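Local coordinates for ABC transporter periplasmic-binding protein YtfQ (Mycobacterium smegmatis, PDB 6HB0) that probably binds a carbohydrate as the substrate-binding component of an ABC transporter for L-arabinofuranose, at residues A[130-135]-A[290-295]; A[163-168]-A[240-245]; A[139-144]-A[208-213]; A[171-174]-A[178-181]. All coordinates share one frame; numbering follows the deposited sequence. Where two conformers were deposited one is given.

Contact 1: residues A[130-135]-A[290-295]; sequences GRRAGQ and TPDEAF. With ZN (zinc ion), chain F.
The guanidinium of R132 has the carboxylate of D292 over one face, and E293 O and the methyl of A294 at its edge. The two flat groups are stacked, with planes 22° apart, and D292 OD2 lies over the guanidinium rim. R132 NH1 comes to 3.4 Å from D292 CG. The salt bridge is long, 3.8 Å from R132 NH1 to D292 OD2. This oxygen stands over the group, in line with no N-H, so the pair is held by charge alone. The hydrogen bond is made at the edge. R132 NH2 donates to E293 O over 2.7 Å, with an N-H...O angle of 152°. The oxygen is in the guanidinium plane, while the nitrogen stands above the carbonyl plane. A294 CB touches the same R132 NH2 at 3.7 Å. A bend at chi3 (54°) brings the head of R132 to D292 and E293 O. D292 OD1 binds a zinc ion at 1.9 Å. E128, C263 and a water complete its ligands, and the water donates to T290 O. R132 NH1 also forms a salt bridge with E128 and a hydrogen bond to E262 O. R132 is therefore a second-shell partner of two zinc ligands. Helix 126-140 packs here on a mixed sheet, over its outermost strand 292-295, which runs antiparallel to strand 259-263; R132 also touches V261 of that neighbour.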
# COMPACT_ATOMS: atom_id res chain seq x y z
N GLY A 130 5.94 -3.84 -6.80
CA GLY A 130 6.47 -3.87 -8.14
C GLY A 130 7.16 -5.17 -8.41
O GLY A 130 6.99 -5.74 -9.44
N ARG A 131 7.95 -5.64 -7.46
CA ARG A 131 8.67 -6.88 -7.66
C ARG A 131 7.75 -8.03 -7.91
O ARG A 131 8.04 -8.89 -8.76
CB ARG A 131 9.56 -7.20 -6.46
CG ARG A 131 10.44 -8.43 -6.66
CD ARG A 131 11.54 -8.43 -5.66
NE ARG A 131 12.36 -9.62 -5.75
CZ ARG A 131 13.40 -9.88 -4.95
NH1 ARG A 131 13.77 -9.02 -3.98
NH2 ARG A 131 14.06 -11.01 -5.10
N ARG A 132 6.68 -8.12 -7.14
CA ARG A 132 5.73 -9.25 -7.34
C ARG A 132 5.05 -9.14 -8.71
O ARG A 132 4.77 -10.15 -9.37
CB ARG A 132 4.72 -9.32 -6.18
CG ARG A 132 5.40 -9.64 -4.84
CD ARG A 132 4.62 -9.19 -3.62
NE ARG A 132 3.31 -9.72 -3.72
CZ ARG A 132 2.18 -9.15 -3.30
NH1 ARG A 132 2.12 -8.01 -2.60
NH2 ARG A 132 1.06 -9.79 -3.57
N ALA A 133 4.75 -7.92 -9.15
CA ALA A 133 4.14 -7.74 -10.46
C ALA A 133 5.13 -8.25 -11.54
O ALA A 133 4.74 -9.01 -12.42
CB ALA A 133 3.82 -6.26 -10.69
N GLY A 134 6.39 -7.84 -11.42
CA GLY A 134 7.44 -8.25 -12.36
C GLY A 134 7.65 -9.76 -12.39
O GLY A 134 7.75 -10.38 -13.46
N GLN A 135 7.63 -10.34 -11.21
CA GLN A 135 7.86 -11.74 -11.07
C GLN A 135 6.73 -12.56 -11.69
O GLN A 135 6.96 -13.63 -12.23
CB GLN A 135 8.08 -12.08 -9.58
CG GLN A 135 8.37 -13.53 -9.29
CD GLN A 135 9.65 -13.98 -9.98
OE1 GLN A 135 10.73 -13.38 -9.77
NE2 GLN A 135 9.54 -15.01 -10.85
N THR A 290 3.38 -5.96 6.68
CA THR A 290 1.95 -6.00 6.50
C THR A 290 1.62 -7.21 5.64
O THR A 290 2.47 -7.71 4.93
CB THR A 290 1.43 -4.73 5.84
OG1 THR A 290 2.14 -4.50 4.62
CG2 THR A 290 1.62 -3.53 6.76
N PRO A 291 0.37 -7.68 5.68
CA PRO A 291 -0.03 -8.70 4.74
C PRO A 291 -0.15 -8.27 3.28
O PRO A 291 -0.27 -7.09 2.97
CB PRO A 291 -1.43 -9.13 5.27
CG PRO A 291 -1.76 -8.24 6.38
CD PRO A 291 -0.74 -7.19 6.51
N ASP A 292 -0.17 -9.27 2.40
CA ASP A 292 -0.30 -9.09 0.99
C ASP A 292 -1.55 -9.69 0.42
O ASP A 292 -2.15 -10.59 1.00
CB ASP A 292 0.92 -9.75 0.32
CG ASP A 292 2.23 -9.05 0.64
OD1 ASP A 292 2.20 -7.81 0.88
OD2 ASP A 292 3.29 -9.72 0.60
N GLU A 293 -1.93 -9.20 -0.76
CA GLU A 293 -2.99 -9.76 -1.57
C GLU A 293 -2.48 -9.95 -2.98
O GLU A 293 -1.58 -9.19 -3.45
CB GLU A 293 -4.21 -8.85 -1.63
CG GLU A 293 -4.83 -8.59 -0.26
CD GLU A 293 -6.04 -7.65 -0.27
OE1 GLU A 293 -6.94 -7.84 -1.10
OE2 GLU A 293 -6.13 -6.79 0.62
N ALA A 294 -3.02 -10.94 -3.68
CA ALA A 294 -2.72 -11.15 -5.11
C ALA A 294 -3.90 -11.92 -5.69
O ALA A 294 -4.41 -12.80 -5.04
CB ALA A 294 -1.48 -11.94 -5.29
N PHE A 295 -4.32 -11.58 -6.90
CA PHE A 295 -5.40 -12.30 -7.54
C PHE A 295 -5.12 -12.48 -9.01
O PHE A 295 -4.71 -11.53 -9.69
CB PHE A 295 -6.68 -11.49 -7.42
CG PHE A 295 -7.10 -11.28 -6.00
CD1 PHE A 295 -7.81 -12.27 -5.34
CD2 PHE A 295 -6.75 -10.11 -5.31
CE1 PHE A 295 -8.19 -12.10 -4.02
CE2 PHE A 295 -7.14 -9.94 -4.00
CZ PHE A 295 -7.87 -10.93 -3.36
ZN ZN F . 3.68 -6.68 1.34
O HOH W 1 4.33 -7.26 3.16

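Contact 2: residues A[163-168]-A[240-245]; sequences IDRKTG and VAVDAT. With ZN (zinc ion), chain I.
R165 reaches from helix 160-173 to V242 and D243, where strand 238-242 ends in a loop. Both elements belong to one alpha/beta lobe of the periplasmic binding protein fold. The largest share of the buried surface is that of R165, followed by V242. The R165 chain is extended from CG to NE. Its guanidinium lies with one face on V242. The methyl V242 CG1 sits over the centre of that group, 3.8 Å from R165 CZ. It is turned there by a chi1 of -177°, which sets CG1 opposite the backbone N of V242. The second methyl, V242 CG2, comes to 4.1 Å from R165 CD, so the valine covers both the aliphatic and the charged part of the arginine. The D243 carboxylate plane is nearly perpendicular to the guanidinium, 82° apart, and R165 NH2 is 4.1 Å from D243 OD1, too far for a salt bridge. The stronger partners lie outside: E129 forms a salt bridge with R165, and R34 with D243. In this fold such strand ends line the cleft between lobes, so the charged cluster probably borders the ligand pocket. Next to R165 in the sequence, D164 OD2 binds a zinc ion at 2.1 Å, with D160 and three waters. Another water accepts from R165 NH1 at 3.0 Å and donates to D243 OD1 at 2.7 Å.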
# COMPACT_ATOMS: atom_id res chain seq x y z
N ILE A 163 8.28 5.57 -7.70
CA ILE A 163 9.69 5.30 -7.76
C ILE A 163 9.93 3.85 -7.34
O ILE A 163 10.66 3.08 -8.00
CB ILE A 163 10.49 6.24 -6.83
CG1 ILE A 163 10.44 7.67 -7.37
CG2 ILE A 163 11.91 5.74 -6.58
CD1 ILE A 163 11.17 8.71 -6.53
N ASP A 164 9.30 3.45 -6.25
CA ASP A 164 9.55 2.14 -5.69
C ASP A 164 8.93 1.01 -6.50
O ASP A 164 9.53 -0.03 -6.62
CB ASP A 164 8.99 2.07 -4.27
CG ASP A 164 9.86 2.79 -3.23
OD1 ASP A 164 10.99 3.28 -3.51
OD2 ASP A 164 9.39 2.83 -2.08
N ARG A 165 7.71 1.19 -7.02
CA ARG A 165 7.13 0.20 -7.85
C ARG A 165 7.94 -0.00 -9.14
O ARG A 165 8.03 -1.13 -9.65
CB ARG A 165 5.70 0.53 -8.15
CG ARG A 165 4.80 0.32 -6.95
CD ARG A 165 3.38 0.78 -7.21
NE ARG A 165 2.65 0.74 -5.95
CZ ARG A 165 1.56 1.42 -5.66
NH1 ARG A 165 0.95 2.23 -6.52
NH2 ARG A 165 1.08 1.27 -4.45
N LYS A 166 8.51 1.07 -9.66
CA LYS A 166 9.36 0.98 -10.85
C LYS A 166 10.62 0.17 -10.53
O LYS A 166 10.99 -0.73 -11.25
CB LYS A 166 9.72 2.34 -11.40
CG LYS A 166 10.63 2.32 -12.62
CD LYS A 166 10.67 3.72 -13.27
CE LYS A 166 11.58 3.69 -14.49
NZ LYS A 166 11.23 4.76 -15.48
N THR A 167 11.24 0.49 -9.41
CA THR A 167 12.43 -0.22 -8.95
C THR A 167 12.12 -1.68 -8.77
O THR A 167 12.82 -2.54 -9.29
CB THR A 167 12.93 0.40 -7.66
OG1 THR A 167 13.34 1.73 -7.96
CG2 THR A 167 14.09 -0.39 -7.06
N GLY A 168 11.01 -1.96 -8.11
CA GLY A 168 10.62 -3.33 -7.86
C GLY A 168 10.30 -4.10 -9.09
O GLY A 168 10.70 -5.24 -9.23
N VAL A 240 -1.11 -6.32 -15.88
CA VAL A 240 -0.80 -6.64 -14.48
C VAL A 240 -0.80 -5.29 -13.74
O VAL A 240 -0.21 -4.31 -14.24
CB VAL A 240 0.49 -7.43 -14.32
CG1 VAL A 240 1.68 -6.76 -15.01
CG2 VAL A 240 0.83 -7.65 -12.85
N ALA A 241 -1.52 -5.21 -12.61
CA ALA A 241 -1.70 -3.93 -11.89
C ALA A 241 -1.49 -4.05 -10.42
O ALA A 241 -1.55 -5.12 -9.86
CB ALA A 241 -3.03 -3.33 -12.20
N VAL A 242 -1.22 -2.93 -9.77
CA VAL A 242 -1.22 -2.84 -8.34
C VAL A 242 -2.53 -2.25 -7.85
O VAL A 242 -3.07 -1.36 -8.47
CB VAL A 242 -0.05 -1.97 -7.88
CG1 VAL A 242 0.03 -1.94 -6.36
CG2 VAL A 242 1.27 -2.49 -8.48
N ASP A 243 -3.02 -2.76 -6.71
CA ASP A 243 -4.20 -2.27 -5.95
C ASP A 243 -5.41 -3.21 -6.17
O ASP A 243 -6.01 -3.26 -7.24
CB ASP A 243 -4.67 -0.85 -6.27
CG ASP A 243 -3.68 0.24 -5.95
OD1 ASP A 243 -2.81 0.11 -5.08
OD2 ASP A 243 -3.84 1.28 -6.58
N ALA A 244 -5.77 -3.94 -5.14
CA ALA A 244 -6.87 -4.87 -5.23
C ALA A 244 -8.15 -4.14 -4.84
O ALA A 244 -8.75 -4.43 -3.82
CB ALA A 244 -6.60 -6.04 -4.34
N THR A 245 -8.53 -3.15 -5.63
CA THR A 245 -9.72 -2.39 -5.38
C THR A 245 -10.91 -3.10 -6.05
O THR A 245 -10.77 -4.00 -6.90
CB THR A 245 -9.62 -1.01 -6.01
OG1 THR A 245 -9.51 -1.15 -7.44
CG2 THR A 245 -8.44 -0.24 -5.47
ZN ZN I . 10.13 4.27 -0.71
O HOH W 2 12.01 4.96 -1.64
O HOH W 3 -1.70 2.54 -5.23
O HOH W 4 11.84 2.95 -0.03
O HOH W 5 8.63 3.72 0.52

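Contact 3: residues A[139-144]-A[208-213]; sequences DQYASA and IDVVFA
This is a small van der Waals contact of Y141 with V210, made where helix 126-140 ends over the start of strand 210-213. The two side chains come from opposite directions. The phenol end of Y141 does the touching, through CE2, CZ and OH. All three meet one methyl: V210 CG2 is 3.3 Å from Y141 CE2 and 3.1 Å from Y141 OH, the latter short for a carbon and an oxygen. The methyl approaches the ring obliquely. A chi1 of -74° at Y141 puts the ring beside its own backbone N and sends it toward the strand. Y141 is the first residue to leave helical geometry. It also begins a type I beta turn, closed by a bond from A144 N to Y141 O of 3.1 Å. In the alpha/beta lobe of this binding protein, strand 210-213 lies between the parallel strands 148-154 and 238-242. The tyrosine spans all three, since it also touches V148 and K238 on the flanking strands. D209 adds a smaller contact, with its carbonyl O 3.7 Å from Y141 OH. The carboxylate of D209 is engaged elsewhere: D209 OD2 accepts from the backbone N of N149.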
# COMPACT_ATOMS: atom_id res chain seq x y z
N ASP A 139 7.23 -15.26 -14.62
CA ASP A 139 6.64 -16.60 -14.52
C ASP A 139 5.73 -16.92 -15.71
O ASP A 139 5.84 -18.00 -16.26
CB ASP A 139 5.83 -16.78 -13.22
CG ASP A 139 6.70 -16.81 -11.97
OD1 ASP A 139 7.94 -16.87 -12.13
OD2 ASP A 139 6.13 -16.74 -10.84
N GLN A 140 4.86 -16.00 -16.09
CA GLN A 140 3.90 -16.29 -17.15
C GLN A 140 4.54 -16.42 -18.51
O GLN A 140 4.05 -17.13 -19.35
CB GLN A 140 2.81 -15.24 -17.25
CG GLN A 140 1.91 -15.17 -16.04
CD GLN A 140 1.16 -16.46 -15.74
OE1 GLN A 140 1.29 -17.05 -14.66
NE2 GLN A 140 0.40 -16.91 -16.69
N TYR A 141 5.65 -15.75 -18.72
CA TYR A 141 6.28 -15.75 -20.01
C TYR A 141 7.62 -16.48 -19.99
O TYR A 141 8.46 -16.18 -20.81
CB TYR A 141 6.48 -14.31 -20.41
CG TYR A 141 5.23 -13.60 -20.82
CD1 TYR A 141 4.75 -13.66 -22.15
CD2 TYR A 141 4.54 -12.81 -19.91
CE1 TYR A 141 3.63 -12.93 -22.54
CE2 TYR A 141 3.42 -12.12 -20.27
CZ TYR A 141 2.97 -12.17 -21.58
OH TYR A 141 1.85 -11.47 -21.87
N ALA A 142 7.82 -17.38 -19.05
CA ALA A 142 9.11 -18.08 -18.95
C ALA A 142 9.39 -18.84 -20.27
O ALA A 142 10.54 -18.92 -20.70
CB ALA A 142 9.11 -19.06 -17.78
N SER A 143 8.34 -19.35 -20.90
CA SER A 143 8.48 -20.02 -22.21
C SER A 143 8.13 -19.18 -23.46
O SER A 143 7.87 -19.78 -24.51
CB SER A 143 7.62 -21.28 -22.25
OG SER A 143 8.03 -22.13 -21.23
N ALA A 144 8.16 -17.85 -23.40
CA ALA A 144 7.83 -17.09 -24.58
C ALA A 144 8.77 -17.48 -25.70
O ALA A 144 9.98 -17.62 -25.49
CB ALA A 144 7.91 -15.60 -24.35
N ILE A 208 3.00 -4.82 -28.30
CA ILE A 208 2.88 -4.71 -26.84
C ILE A 208 2.28 -5.99 -26.34
O ILE A 208 1.20 -6.40 -26.77
CB ILE A 208 2.01 -3.52 -26.38
CG1 ILE A 208 2.60 -2.20 -26.89
CG2 ILE A 208 1.89 -3.51 -24.86
CD1 ILE A 208 1.69 -1.00 -26.65
N ASP A 209 2.99 -6.66 -25.45
CA ASP A 209 2.50 -7.91 -24.89
C ASP A 209 1.82 -7.70 -23.54
O ASP A 209 0.78 -8.27 -23.28
CB ASP A 209 3.65 -8.87 -24.79
CG ASP A 209 4.27 -9.15 -26.22
OD1 ASP A 209 3.57 -9.77 -27.05
OD2 ASP A 209 5.39 -8.66 -26.52
N VAL A 210 2.38 -6.83 -22.71
CA VAL A 210 1.93 -6.66 -21.34
C VAL A 210 1.99 -5.20 -20.97
O VAL A 210 2.95 -4.53 -21.34
CB VAL A 210 2.87 -7.39 -20.37
CG1 VAL A 210 2.37 -7.18 -18.93
CG2 VAL A 210 2.94 -8.87 -20.68
N VAL A 211 0.96 -4.73 -20.27
CA VAL A 211 1.06 -3.47 -19.54
C VAL A 211 1.17 -3.69 -18.04
O VAL A 211 0.46 -4.49 -17.46
CB VAL A 211 0.07 -2.35 -19.98
CG1 VAL A 211 -0.89 -2.79 -21.05
CG2 VAL A 211 -0.45 -1.46 -18.83
N PHE A 212 2.15 -3.05 -17.43
CA PHE A 212 2.25 -2.98 -16.01
C PHE A 212 1.75 -1.60 -15.59
O PHE A 212 2.33 -0.58 -15.94
CB PHE A 212 3.66 -3.20 -15.53
CG PHE A 212 3.86 -2.88 -14.08
CD1 PHE A 212 2.99 -3.38 -13.13
CD2 PHE A 212 4.89 -2.07 -13.66
CE1 PHE A 212 3.16 -3.10 -11.78
CE2 PHE A 212 5.06 -1.79 -12.32
CZ PHE A 212 4.18 -2.30 -11.38
N ALA A 213 0.64 -1.60 -14.89
CA ALA A 213 -0.01 -0.37 -14.40
C ALA A 213 0.28 -0.25 -12.92
O ALA A 213 -0.09 -1.13 -12.15
CB ALA A 213 -1.48 -0.45 -14.63

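Contact 4: residues A[171-174]-A[178-181]; sequences EGIS and NLKI
The chain turns back between the end of helix 160-173 and the start of strand 179-186, and the backbones come closest at I173 and L179, with 6.4 Å from CA to CA. I173 carries the contact from the helix side. It meets L179 with its branch point and I181 with its tip. L179 CD1 is 3.6 Å from I173 CB and 3.7 Å from I173 CG2, so one leucine methyl rests against the base of the isoleucine. The two side chains pass each other at a slant. The other arm of I173 goes to I181. With chi1 at 66°, CG1 of I173 is tucked over its own backbone, flanked by N and C, and CD1 extends toward the strand. I173 CD1 and I181 CD1 meet at 3.9 Å, methyl to methyl, with the two side chains at about a right angle. L179 and I173 are buried. L179 also packs on V137 and A138 of helix 126-140, and on V148 and I150 of the neighbouring strand. Near the helix end, E171 O accepts from S174 OG at 2.8 Å and from S174 N at 3.2 Å, both from the same face of the carbonyl. A water lies 2.7 Å from I173 O and 2.8 Å from L179 O, between helix end and strand. Other acceptors also compete for its protons. The contact closes the return from helix to strand in the beta-alpha-beta unit of strand 148-154, helix 160-173 and strand 179-186, the repeating element of such alpha/beta lobes.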
# COMPACT_ATOMS: atom_id res chain seq x y z
N GLU A 171 13.47 -5.21 -10.82
CA GLU A 171 13.97 -6.37 -10.11
C GLU A 171 13.19 -7.66 -10.44
O GLU A 171 13.79 -8.69 -10.64
CB GLU A 171 13.89 -6.17 -8.60
CG GLU A 171 14.69 -5.02 -8.01
CD GLU A 171 14.44 -4.81 -6.51
OE1 GLU A 171 13.57 -5.51 -5.87
OE2 GLU A 171 15.16 -3.96 -5.94
N GLY A 172 11.87 -7.59 -10.49
CA GLY A 172 11.08 -8.79 -10.71
C GLY A 172 11.23 -9.42 -12.11
O GLY A 172 11.07 -10.62 -12.25
N ILE A 173 11.53 -8.60 -13.13
CA ILE A 173 11.76 -9.12 -14.48
C ILE A 173 13.25 -9.36 -14.79
O ILE A 173 13.60 -9.82 -15.89
CB ILE A 173 11.17 -8.21 -15.57
CG1 ILE A 173 11.88 -6.88 -15.61
CG2 ILE A 173 9.68 -8.01 -15.34
CD1 ILE A 173 11.58 -6.03 -16.83
N SER A 174 14.12 -9.08 -13.83
CA SER A 174 15.58 -9.03 -14.06
C SER A 174 16.24 -10.37 -14.38
O SER A 174 17.36 -10.37 -14.86
CB SER A 174 16.34 -8.41 -12.90
OG SER A 174 16.28 -9.25 -11.77
N ASN A 178 14.61 -11.72 -21.90
CA ASN A 178 13.61 -11.62 -22.95
C ASN A 178 12.48 -10.64 -22.59
O ASN A 178 11.72 -10.23 -23.46
CB ASN A 178 13.01 -12.98 -23.29
CG ASN A 178 14.00 -13.92 -23.98
OD1 ASN A 178 14.98 -13.49 -24.60
ND2 ASN A 178 13.74 -15.22 -23.88
N LEU A 179 12.35 -10.29 -21.31
CA LEU A 179 11.36 -9.33 -20.86
C LEU A 179 11.98 -7.97 -20.98
O LEU A 179 12.98 -7.67 -20.34
CB LEU A 179 10.97 -9.56 -19.41
CG LEU A 179 10.51 -10.96 -19.01
CD1 LEU A 179 9.81 -10.86 -17.66
CD2 LEU A 179 9.61 -11.58 -20.03
N LYS A 180 11.38 -7.12 -21.78
CA LYS A 180 11.93 -5.79 -21.96
C LYS A 180 10.87 -4.72 -21.79
O LYS A 180 9.81 -4.78 -22.40
CB LYS A 180 12.57 -5.68 -23.34
CG LYS A 180 14.07 -5.91 -23.26
CD LYS A 180 14.66 -6.48 -24.53
CE LYS A 180 16.18 -6.44 -24.42
NZ LYS A 180 16.77 -7.05 -25.63
N ILE A 181 11.18 -3.73 -20.99
CA ILE A 181 10.32 -2.59 -20.93
C ILE A 181 10.62 -1.67 -22.14
O ILE A 181 11.67 -1.06 -22.18
CB ILE A 181 10.53 -1.84 -19.64
CG1 ILE A 181 10.14 -2.77 -18.46
CG2 ILE A 181 9.69 -0.55 -19.66
CD1 ILE A 181 10.64 -2.24 -17.13
O HOH W 6 14.33 -8.27 -18.01

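How the contacts relate
All four contacts reach the same mixed sheet. Contacts 1 and 2 have centres about 8 Å apart and touch directly: E293 OE1 is 3.7 Å from A244 CB. Contacts 2 and 3 use neighbouring strands, 238-242 and 210-213, probably joined by a hydrogen bond from V240 N to V211 O of 2.9 Å. Contacts 1 and 3 both use helix 126-140, and A133 CB packs on F212 CE1 at 3.4 Å. Contacts 2 and 4 lie along helix 160-173, about 14 Å apart between centres. D292 of contact 1 and D164 of contact 2 bind different zinc ions, whereas contacts 3 and 4, about 9 Å apart between centres, lie away from the annotated sites.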